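PDB 4TME: ethanolamine utilization protein EutL from Clostridium perfringens E str. JGS1987, which forms part of the shell of a bacterial microcompartment for ethanolamine utilization and binds ethanolamine, which probably controls opening of its pore. Local coordinates for residues L147-L161 with F175-L189. Numbering follows the deposited sequence.
With ETA (ethanolamine), chain J; ETA (ethanolamine), chain K.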
ATOM      1  N   LEU C 147      27.876   3.402  -4.664  1.00 26.51           N
ATOM      2  CA  LEU C 147      26.882   2.710  -3.834  1.00 27.28           C
ATOM      3  C   LEU C 147      26.713   1.268  -4.250  1.00 28.20           C
ATOM      4  O   LEU C 147      26.869   0.935  -5.421  1.00 29.10           O
ATOM      5  CB  LEU C 147      25.484   3.367  -3.931  1.00 28.31           C
ATOM      6  CG  LEU C 147      25.238   4.725  -3.305  1.00 31.11           C
ATOM      7  CD1 LEU C 147      23.871   5.184  -3.697  1.00 29.80           C
ATOM      8  CD2 LEU C 147      25.394   4.649  -1.780  1.00 33.41           C
ATOM      9  N   ALA C 148      26.353   0.417  -3.280  1.00 26.23           N
ATOM     10  CA  ALA C 148      25.697  -0.840  -3.565  1.00 25.41           C
ATOM     11  C   ALA C 148      24.188  -0.632  -3.391  1.00 23.88           C
ATOM     12  O   ALA C 148      23.742  -0.241  -2.328  1.00 24.72           O
ATOM     13  CB  ALA C 148      26.193  -1.936  -2.634  1.00 26.35           C
ATOM     14  N   TYR C 149      23.434  -0.856  -4.453  1.00 22.71           N
ATOM     15  CA  TYR C 149      21.973  -0.702  -4.460  1.00 20.74           C
ATOM     16  C   TYR C 149      21.387  -2.105  -4.412  1.00 22.23           C
ATOM     17  O   TYR C 149      21.449  -2.840  -5.396  1.00 23.25           O
ATOM     18  CB  TYR C 149      21.567   0.083  -5.714  1.00 21.33           C
ATOM     19  CG  TYR C 149      20.139   0.610  -5.761  1.00 21.28           C
ATOM     20  CD1 TYR C 149      19.099   0.018  -5.053  1.00 21.98           C
ATOM     21  CD2 TYR C 149      19.843   1.720  -6.547  1.00 21.78           C
ATOM     22  CE1 TYR C 149      17.786   0.526  -5.132  1.00 21.87           C
ATOM     23  CE2 TYR C 149      18.577   2.219  -6.637  1.00 22.41           C
ATOM     24  CZ  TYR C 149      17.547   1.621  -5.949  1.00 21.59           C
ATOM     25  OH  TYR C 149      16.285   2.138  -6.057  1.00 22.28           O
ATOM     26  N   LEU C 150      20.905  -2.494  -3.223  1.00 20.47           N
ATOM     27  CA  LEU C 150      20.554  -3.887  -2.917  1.00 21.47           C
ATOM     28  C   LEU C 150      19.052  -3.996  -2.660  1.00 22.01           C
ATOM     29  O   LEU C 150      18.538  -3.321  -1.761  1.00 23.96           O
ATOM     30  CB  LEU C 150      21.328  -4.361  -1.687  1.00 21.12           C
ATOM     31  CG  LEU C 150      22.845  -4.144  -1.757  1.00 23.33           C
ATOM     32  CD1 LEU C 150      23.539  -4.642  -0.486  1.00 24.80           C
ATOM     33  CD2 LEU C 150      23.445  -4.819  -2.980  1.00 25.25           C
ATOM     34  N   VAL C 151      18.357  -4.813  -3.453  1.00 20.71           N
ATOM     35  CA  VAL C 151      16.913  -4.987  -3.301  1.00 20.39           C
ATOM     36  C   VAL C 151      16.532  -6.455  -3.452  1.00 20.87           C
ATOM     37  O   VAL C 151      17.003  -7.126  -4.348  1.00 21.01           O
ATOM     38  CB  VAL C 151      16.127  -4.154  -4.340  1.00 20.59           C
ATOM     39  CG1 VAL C 151      14.617  -4.283  -4.103  1.00 20.96           C
ATOM     40  CG2 VAL C 151      16.538  -2.694  -4.273  1.00 21.59           C
ATOM     41  N   ALA C 152      15.685  -6.948  -2.553  1.00 20.99           N
ATOM     42  CA  ALA C 152      15.141  -8.295  -2.675  1.00 20.07           C
ATOM     43  C   ALA C 152      13.823  -8.373  -1.916  1.00 20.55           C
ATOM     44  O   ALA C 152      13.428  -7.420  -1.255  1.00 21.08           O
ATOM     45  CB  ALA C 152      16.141  -9.331  -2.135  1.00 21.21           C
ATOM     46  N   PRO C 153      13.119  -9.508  -2.026  1.00 20.92           N
ATOM     47  CA  PRO C 153      11.881  -9.597  -1.238  1.00 21.21           C
ATOM     48  C   PRO C 153      12.209  -9.570   0.265  1.00 21.72           C
ATOM     49  O   PRO C 153      13.363  -9.741   0.633  1.00 22.54           O
ATOM     50  CB  PRO C 153      11.274 -10.928  -1.691  1.00 21.05           C
ATOM     51  CG  PRO C 153      11.860 -11.139  -3.084  1.00 21.05           C
ATOM     52  CD  PRO C 153      13.275 -10.648  -2.946  1.00 21.43           C
ATOM     53  N   PRO C 154      11.213  -9.334   1.124  1.00 20.89           N
ATOM     54  CA  PRO C 154      11.482  -8.953   2.522  1.00 22.17           C
ATOM     55  C   PRO C 154      12.454  -9.850   3.320  1.00 22.15           C
ATOM     56  O   PRO C 154      13.423  -9.296   3.835  1.00 23.80           O
ATOM     57  CB  PRO C 154      10.074  -8.962   3.137  1.00 23.35           C
ATOM     58  CG  PRO C 154       9.222  -8.523   1.969  1.00 22.76           C
ATOM     59  CD  PRO C 154       9.767  -9.295   0.826  1.00 20.89           C
ATOM     60  N   LEU C 155      12.216 -11.148   3.459  1.00 21.59           N
ATOM     61  CA  LEU C 155      13.096 -11.955   4.307  1.00 21.89           C
ATOM     62  C   LEU C 155      14.467 -12.130   3.644  1.00 22.39           C
ATOM     63  O   LEU C 155      15.495 -12.024   4.304  1.00 23.86           O
ATOM     64  CB  LEU C 155      12.442 -13.301   4.632  1.00 21.80           C
ATOM     65  CG  LEU C 155      13.260 -14.266   5.525  1.00 22.30           C
ATOM     66  CD1 LEU C 155      12.321 -15.086   6.381  1.00 22.73           C
ATOM     67  CD2 LEU C 155      14.136 -15.186   4.714  1.00 24.18           C
ATOM     68  N   GLU C 156      14.482 -12.403   2.346  1.00 22.73           N
ATOM     69  CA  GLU C 156      15.729 -12.524   1.609  1.00 22.76           C
ATOM     70  C   GLU C 156      16.572 -11.260   1.812  1.00 21.95           C
ATOM     71  O   GLU C 156      17.797 -11.344   2.032  1.00 22.46           O
ATOM     72  CB  GLU C 156      15.460 -12.722   0.097  1.00 21.87           C
ATOM     73  CG  GLU C 156      14.705 -13.979  -0.268  1.00 24.18           C
ATOM     74  CD  GLU C 156      13.207 -13.756  -0.403  1.00 25.76           C
ATOM     75  OE1 GLU C 156      12.589 -13.213   0.538  1.00 25.82           O
ATOM     76  OE2 GLU C 156      12.652 -14.131  -1.464  1.00 26.16           O
ATOM     77  N   ALA C 157      15.924 -10.104   1.690  1.00 21.89           N
ATOM     78  CA  ALA C 157      16.634  -8.830   1.810  1.00 22.65           C
ATOM     79  C   ALA C 157      17.282  -8.674   3.185  1.00 23.69           C
ATOM     80  O   ALA C 157      18.422  -8.242   3.290  1.00 23.62           O
ATOM     81  CB  ALA C 157      15.697  -7.644   1.529  1.00 22.77           C
ATOM     82  N   MET C 158      16.563  -9.010   4.255  1.00 23.31           N
ATOM     83  CA  MET C 158      17.127  -8.858   5.600  1.00 23.79           C
ATOM     84  C   MET C 158      18.318  -9.792   5.826  1.00 23.40           C
ATOM     85  O   MET C 158      19.354  -9.394   6.359  1.00 24.38           O
ATOM     86  CB  MET C 158      16.044  -9.108   6.657  1.00 23.81           C
ATOM     87  CG  MET C 158      14.871  -8.090   6.623  1.00 24.16           C
ATOM     88  SD  MET C 158      15.325  -6.353   6.723  1.00 26.91           S
ATOM     89  CE  MET C 158      16.073  -6.364   8.332  1.00 44.16           C
ATOM     90  N   TYR C 159      18.161 -11.045   5.443  1.00 22.53           N
ATOM     91  CA  TYR C 159      19.220 -12.035   5.554  1.00 22.96           C
ATOM     92  C   TYR C 159      20.435 -11.624   4.729  1.00 23.83           C
ATOM     93  O   TYR C 159      21.565 -11.670   5.199  1.00 25.04           O
ATOM     94  CB  TYR C 159      18.672 -13.389   5.095  1.00 23.62           C
ATOM     95  CG  TYR C 159      19.629 -14.547   5.187  1.00 26.72           C
ATOM     96  CD1 TYR C 159      19.774 -15.254   6.372  1.00 31.53           C
ATOM     97  CD2 TYR C 159      20.343 -14.971   4.077  1.00 27.11           C
ATOM     98  CE1 TYR C 159      20.623 -16.325   6.454  1.00 35.60           C
ATOM     99  CE2 TYR C 159      21.196 -16.046   4.143  1.00 30.89           C
ATOM    100  CZ  TYR C 159      21.331 -16.722   5.336  1.00 36.43           C
ATOM    101  OH  TYR C 159      22.186 -17.795   5.406  1.00 41.67           O
ATOM    102  N   ALA C 160      20.178 -11.208   3.502  1.00 24.75           N
ATOM    103  CA  ALA C 160      21.258 -10.929   2.564  1.00 24.57           C
ATOM    104  C   ALA C 160      21.954  -9.594   2.863  1.00 24.53           C
ATOM    105  O   ALA C 160      23.141  -9.437   2.598  1.00 25.06           O
ATOM    106  CB  ALA C 160      20.711 -10.961   1.127  1.00 23.02           C
ATOM    107  N   LEU C 161      21.209  -8.625   3.396  0.65 24.40           N
ATOM    108  CA  LEU C 161      21.808  -7.379   3.856  0.65 24.27           C
ATOM    109  C   LEU C 161      22.825  -7.628   4.969  0.65 24.95           C
ATOM    110  O   LEU C 161      23.928  -7.074   4.966  0.65 25.53           O
ATOM    111  CB  LEU C 161      20.731  -6.405   4.337  0.65 24.23           C
ATOM    112  CG  LEU C 161      20.015  -5.562   3.283  0.65 24.84           C
ATOM    113  CD1 LEU C 161      19.006  -4.643   3.960  0.65 26.79           C
ATOM    114  CD2 LEU C 161      20.984  -4.748   2.421  0.65 26.60           C
ATOM    115  N   PHE C 175      17.980   2.533   4.519  1.00 25.39           N
ATOM    116  CA  PHE C 175      17.362   1.223   4.713  1.00 25.19           C
ATOM    117  C   PHE C 175      15.967   1.270   4.116  1.00 24.79           C
ATOM    118  O   PHE C 175      15.192   2.160   4.464  1.00 26.67           O
ATOM    119  CB  PHE C 175      17.311   0.909   6.219  1.00 26.74           C
ATOM    120  CG  PHE C 175      16.621  -0.373   6.584  1.00 27.80           C
ATOM    121  CD1 PHE C 175      17.023  -1.578   6.034  1.00 32.03           C
ATOM    122  CD2 PHE C 175      15.597  -0.387   7.545  1.00 26.41           C
ATOM    123  CE1 PHE C 175      16.400  -2.770   6.396  1.00 34.33           C
ATOM    124  CE2 PHE C 175      14.978  -1.571   7.914  1.00 26.95           C
ATOM    125  CZ  PHE C 175      15.380  -2.764   7.350  1.00 31.53           C
ATOM    126  N   PHE C 176      15.644   0.355   3.210  1.00 22.41           N
ATOM    127  CA  PHE C 176      14.306   0.265   2.653  1.00 23.16           C
ATOM    128  C   PHE C 176      13.560  -0.782   3.471  1.00 22.90           C
ATOM    129  O   PHE C 176      13.712  -1.977   3.224  1.00 23.74           O
ATOM    130  CB  PHE C 176      14.318  -0.162   1.182  1.00 24.77           C
ATOM    131  CG  PHE C 176      15.294   0.599   0.318  1.00 28.35           C
ATOM    132  CD1 PHE C 176      15.332   1.972   0.332  1.00 30.82           C
ATOM    133  CD2 PHE C 176      16.146  -0.092  -0.527  1.00 30.94           C
ATOM    134  CE1 PHE C 176      16.228   2.664  -0.506  1.00 32.73           C
ATOM    135  CE2 PHE C 176      17.050   0.587  -1.351  1.00 31.89           C
ATOM    136  CZ  PHE C 176      17.081   1.949  -1.329  1.00 32.06           C
ATOM    137  N   ALA C 177      12.788  -0.345   4.458  1.00 23.71           N
ATOM    138  CA  ALA C 177      12.201  -1.304   5.398  1.00 23.59           C
ATOM    139  C   ALA C 177      11.040  -2.068   4.778  1.00 23.62           C
ATOM    140  O   ALA C 177      10.182  -1.467   4.124  1.00 23.42           O
ATOM    141  CB  ALA C 177      11.743  -0.587   6.660  1.00 24.91           C
ATOM    142  N   PRO C 178      10.963  -3.390   5.031  1.00 24.00           N
ATOM    143  CA  PRO C 178       9.921  -4.194   4.378  1.00 24.09           C
ATOM    144  C   PRO C 178       8.551  -3.998   5.001  1.00 23.73           C
ATOM    145  O   PRO C 178       8.465  -4.066   6.230  1.00 23.83           O
ATOM    146  CB  PRO C 178      10.389  -5.631   4.594  1.00 25.45           C
ATOM    147  CG  PRO C 178      11.245  -5.573   5.804  1.00 25.57           C
ATOM    148  CD  PRO C 178      11.955  -4.238   5.708  1.00 24.71           C
ATOM    149  N   PRO C 179       7.503  -3.780   4.204  1.00 23.31           N
ATOM    150  CA  PRO C 179       7.490  -3.631   2.739  1.00 21.67           C
ATOM    151  C   PRO C 179       7.642  -2.199   2.304  1.00 21.91           C
ATOM    152  O   PRO C 179       7.099  -1.284   2.938  1.00 23.10           O
ATOM    153  CB  PRO C 179       6.099  -4.109   2.357  1.00 22.48           C
ATOM    154  CG  PRO C 179       5.254  -3.586   3.465  1.00 24.41           C
ATOM    155  CD  PRO C 179       6.137  -3.705   4.735  1.00 23.87           C
ATOM    156  N   THR C 180       8.340  -2.008   1.187  1.00 21.30           N
ATOM    157  CA  THR C 180       8.129  -0.791   0.413  1.00 22.16           C
ATOM    158  C   THR C 180       6.837  -0.988  -0.393  1.00 21.90           C
ATOM    159  O   THR C 180       6.197  -2.038  -0.258  1.00 20.60           O
ATOM    160  CB  THR C 180       9.313  -0.527  -0.488  1.00 23.40           C
ATOM    161  OG1 THR C 180       9.501  -1.656  -1.345  1.00 22.86           O
ATOM    162  CG2 THR C 180      10.534  -0.331   0.383  1.00 27.34           C
ATOM    163  N   GLU C 181       6.458  -0.032  -1.250  1.00 20.77           N
ATOM    164  CA  GLU C 181       5.150  -0.136  -1.898  1.00 20.26           C
ATOM    165  C   GLU C 181       5.008  -1.419  -2.705  1.00 19.81           C
ATOM    166  O   GLU C 181       3.926  -2.015  -2.726  1.00 20.88           O
ATOM    167  CB  GLU C 181       4.880   1.078  -2.808  1.00 21.68           C
ATOM    168  CG  GLU C 181       4.599   2.372  -2.037  1.00 23.41           C
ATOM    169  CD  GLU C 181       5.846   3.137  -1.599  1.00 24.52           C
ATOM    170  OE1 GLU C 181       6.991   2.675  -1.833  1.00 23.50           O
ATOM    171  OE2 GLU C 181       5.673   4.231  -1.018  1.00 26.53           O
ATOM    172  N   THR C 182       6.101  -1.882  -3.323  1.00 19.59           N
ATOM    173  CA  THR C 182       6.051  -3.067  -4.165  1.00 19.55           C
ATOM    174  C   THR C 182       6.311  -4.367  -3.381  1.00 20.47           C
ATOM    175  O   THR C 182       6.446  -5.420  -3.995  1.00 20.51           O
ATOM    176  CB  THR C 182       7.070  -3.012  -5.330  1.00 20.41           C
ATOM    177  OG1 THR C 182       8.416  -2.997  -4.830  1.00 20.67           O
ATOM    178  CG2 THR C 182       6.833  -1.754  -6.202  1.00 18.40           C
ATOM    179  N   ASN C 183       6.375  -4.262  -2.056  1.00 20.90           N
ATOM    180  CA  ASN C 183       6.625  -5.408  -1.165  1.00 20.61           C
ATOM    181  C   ASN C 183       8.019  -6.007  -1.333  1.00 21.22           C
ATOM    182  O   ASN C 183       8.212  -7.224  -1.270  1.00 22.05           O
ATOM    183  CB  ASN C 183       5.546  -6.478  -1.358  1.00 20.71           C
ATOM    184  CG  ASN C 183       4.171  -5.953  -0.996  1.00 20.71           C
ATOM    185  OD1 ASN C 183       4.039  -5.206  -0.030  1.00 20.94           O
ATOM    186  ND2 ASN C 183       3.160  -6.254  -1.818  1.00 21.39           N
ATOM    187  N   PHE C 184       8.985  -5.122  -1.539  1.00 19.37           N
ATOM    188  CA  PHE C 184      10.405  -5.456  -1.504  1.00 20.46           C
ATOM    189  C   PHE C 184      11.077  -4.732  -0.326  1.00 21.12           C
ATOM    190  O   PHE C 184      10.419  -4.085   0.507  1.00 22.66           O
ATOM    191  CB  PHE C 184      11.067  -5.087  -2.845  1.00 20.01           C
ATOM    192  CG  PHE C 184      10.835  -6.104  -3.932  1.00 19.84           C
ATOM    193  CD1 PHE C 184       9.597  -6.221  -4.563  1.00 21.07           C
ATOM    194  CD2 PHE C 184      11.851  -6.960  -4.326  1.00 20.45           C
ATOM    195  CE1 PHE C 184       9.405  -7.168  -5.577  1.00 21.03           C
ATOM    196  CE2 PHE C 184      11.662  -7.901  -5.332  1.00 20.61           C
ATOM    197  CZ  PHE C 184      10.429  -8.008  -5.958  1.00 21.57           C
ATOM    198  N   ALA C 185      12.397  -4.863  -0.242  1.00 20.79           N
ATOM    199  CA  ALA C 185      13.166  -4.270   0.839  1.00 20.84           C
ATOM    200  C   ALA C 185      14.614  -4.244   0.414  1.00 22.37           C
ATOM    201  O   ALA C 185      14.962  -4.790  -0.638  1.00 21.29           O
ATOM    202  CB  ALA C 185      13.000  -5.076   2.124  1.00 22.45           C
ATOM    203  N   GLY C 186      15.469  -3.647   1.233  1.00 23.02           N
ATOM    204  CA  GLY C 186      16.892  -3.646   0.916  1.00 24.50           C
ATOM    205  C   GLY C 186      17.562  -2.404   1.450  1.00 25.08           C
ATOM    206  O   GLY C 186      17.145  -1.880   2.485  1.00 24.19           O
ATOM    207  N   ALA C 187      18.599  -1.925   0.765  1.00 23.10           N
ATOM    208  CA  ALA C 187      19.356  -0.791   1.277  1.00 22.57           C
ATOM    209  C   ALA C 187      20.278  -0.215   0.223  1.00 22.90           C
ATOM    210  O   ALA C 187      20.578  -0.862  -0.785  1.00 23.48           O
ATOM    211  CB  ALA C 187      20.188  -1.199   2.493  1.00 24.03           C
ATOM    212  N   LEU C 188      20.725   0.998   0.501  1.00 23.22           N
ATOM    213  CA  LEU C 188      21.861   1.609  -0.171  1.00 24.12           C
ATOM    214  C   LEU C 188      23.041   1.584   0.780  1.00 26.29           C
ATOM    215  O   LEU C 188      22.953   2.124   1.901  1.00 26.69           O
ATOM    216  CB  LEU C 188      21.581   3.060  -0.568  1.00 24.31           C
ATOM    217  CG  LEU C 188      20.362   3.331  -1.452  1.00 24.03           C
ATOM    218  CD1 LEU C 188      20.161   4.841  -1.680  1.00 25.87           C
ATOM    219  CD2 LEU C 188      20.482   2.590  -2.778  1.00 23.05           C
ATOM    220  N   LEU C 189      24.141   0.968   0.355  1.00 25.43           N
ATOM    221  CA  LEU C 189      25.362   0.925   1.158  1.00 25.92           C
ATOM    222  C   LEU C 189      26.447   1.685   0.417  1.00 28.68           C
ATOM    223  O   LEU C 189      26.440   1.704  -0.805  1.00 28.55           O
ATOM    224  CB  LEU C 189      25.845  -0.509   1.411  1.00 26.29           C
ATOM    225  CG  LEU C 189      24.773  -1.514   1.854  1.00 27.64           C
ATOM    226  CD1 LEU C 189      25.393  -2.891   2.059  1.00 29.28           C
ATOM    227  CD2 LEU C 189      24.092  -1.040   3.143  1.00 28.86           C
TER
HETATM  228  CA  ETA J 301      13.233   0.463  -2.577  1.00 24.44           C
HETATM  229  N   ETA J 301      12.754   0.887  -3.864  1.00 21.52           N
HETATM  230  C   ETA J 301      13.206  -1.050  -2.545  1.00 26.09           C
HETATM  231  O   ETA J 301      11.868  -1.515  -2.549  1.00 26.76           O
HETATM  232  CA  ETA K 302      11.238  -4.482  -7.396  1.00 26.56           C
HETATM  233  N   ETA K 302      10.003  -3.751  -7.206  1.00 24.71           N
HETATM  234  C   ETA K 302      11.183  -5.313  -8.669  1.00 29.63           C
HETATM  235  O   ETA K 302      10.893  -4.542  -9.807  1.00 30.02           O
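With CG of Y149 trans to its own backbone N (chi1 -167°) and CG of L188 turned beside its N (chi1 -56°), the two side chains run alongside each other, and L188 CD2 settles over one face of the tyrosine ring, 3.8 Å from its centroid in a CH-pi contact. Y149 CE1 meets F176 CE2 at 3.9 Å, the ring planes inclined at 48°, while the Y149 hydroxyl is hydrogen-bonded to D45. Y149, V151 and L188 share one face of antiparallel strands 147-152 and 185-189, joined by six backbone hydrogen bonds, two each at A148-L189, L150-A187 and A152-A185. G186 CA comes within 4.4 Å of V151 CA; its backbone angles would jam a CB against the preceding carbonyl O, and L150 O also blocks that position. Helix 154-161 packs on the opposite face: A157 CB meets A185 CB at 3.8 Å, and L161 CD2 rests on A187 CB. M158 SD makes an in-plane Met-aromatic contact at the F175 ring edge, 3.6 Å from CZ. Ethanolamine J has CA off-centre over F176 and O bonded to T180 OG1 (2.7 Å) and D45 also binds it. Ethanolamine K centres CA over F184, bonding T182, E82 and D44. Strand pair and helix belong to the alpha/beta BMC fold; the pockets lie between its Y149/V151 face, loop 177-184 and the start of helix 44-57.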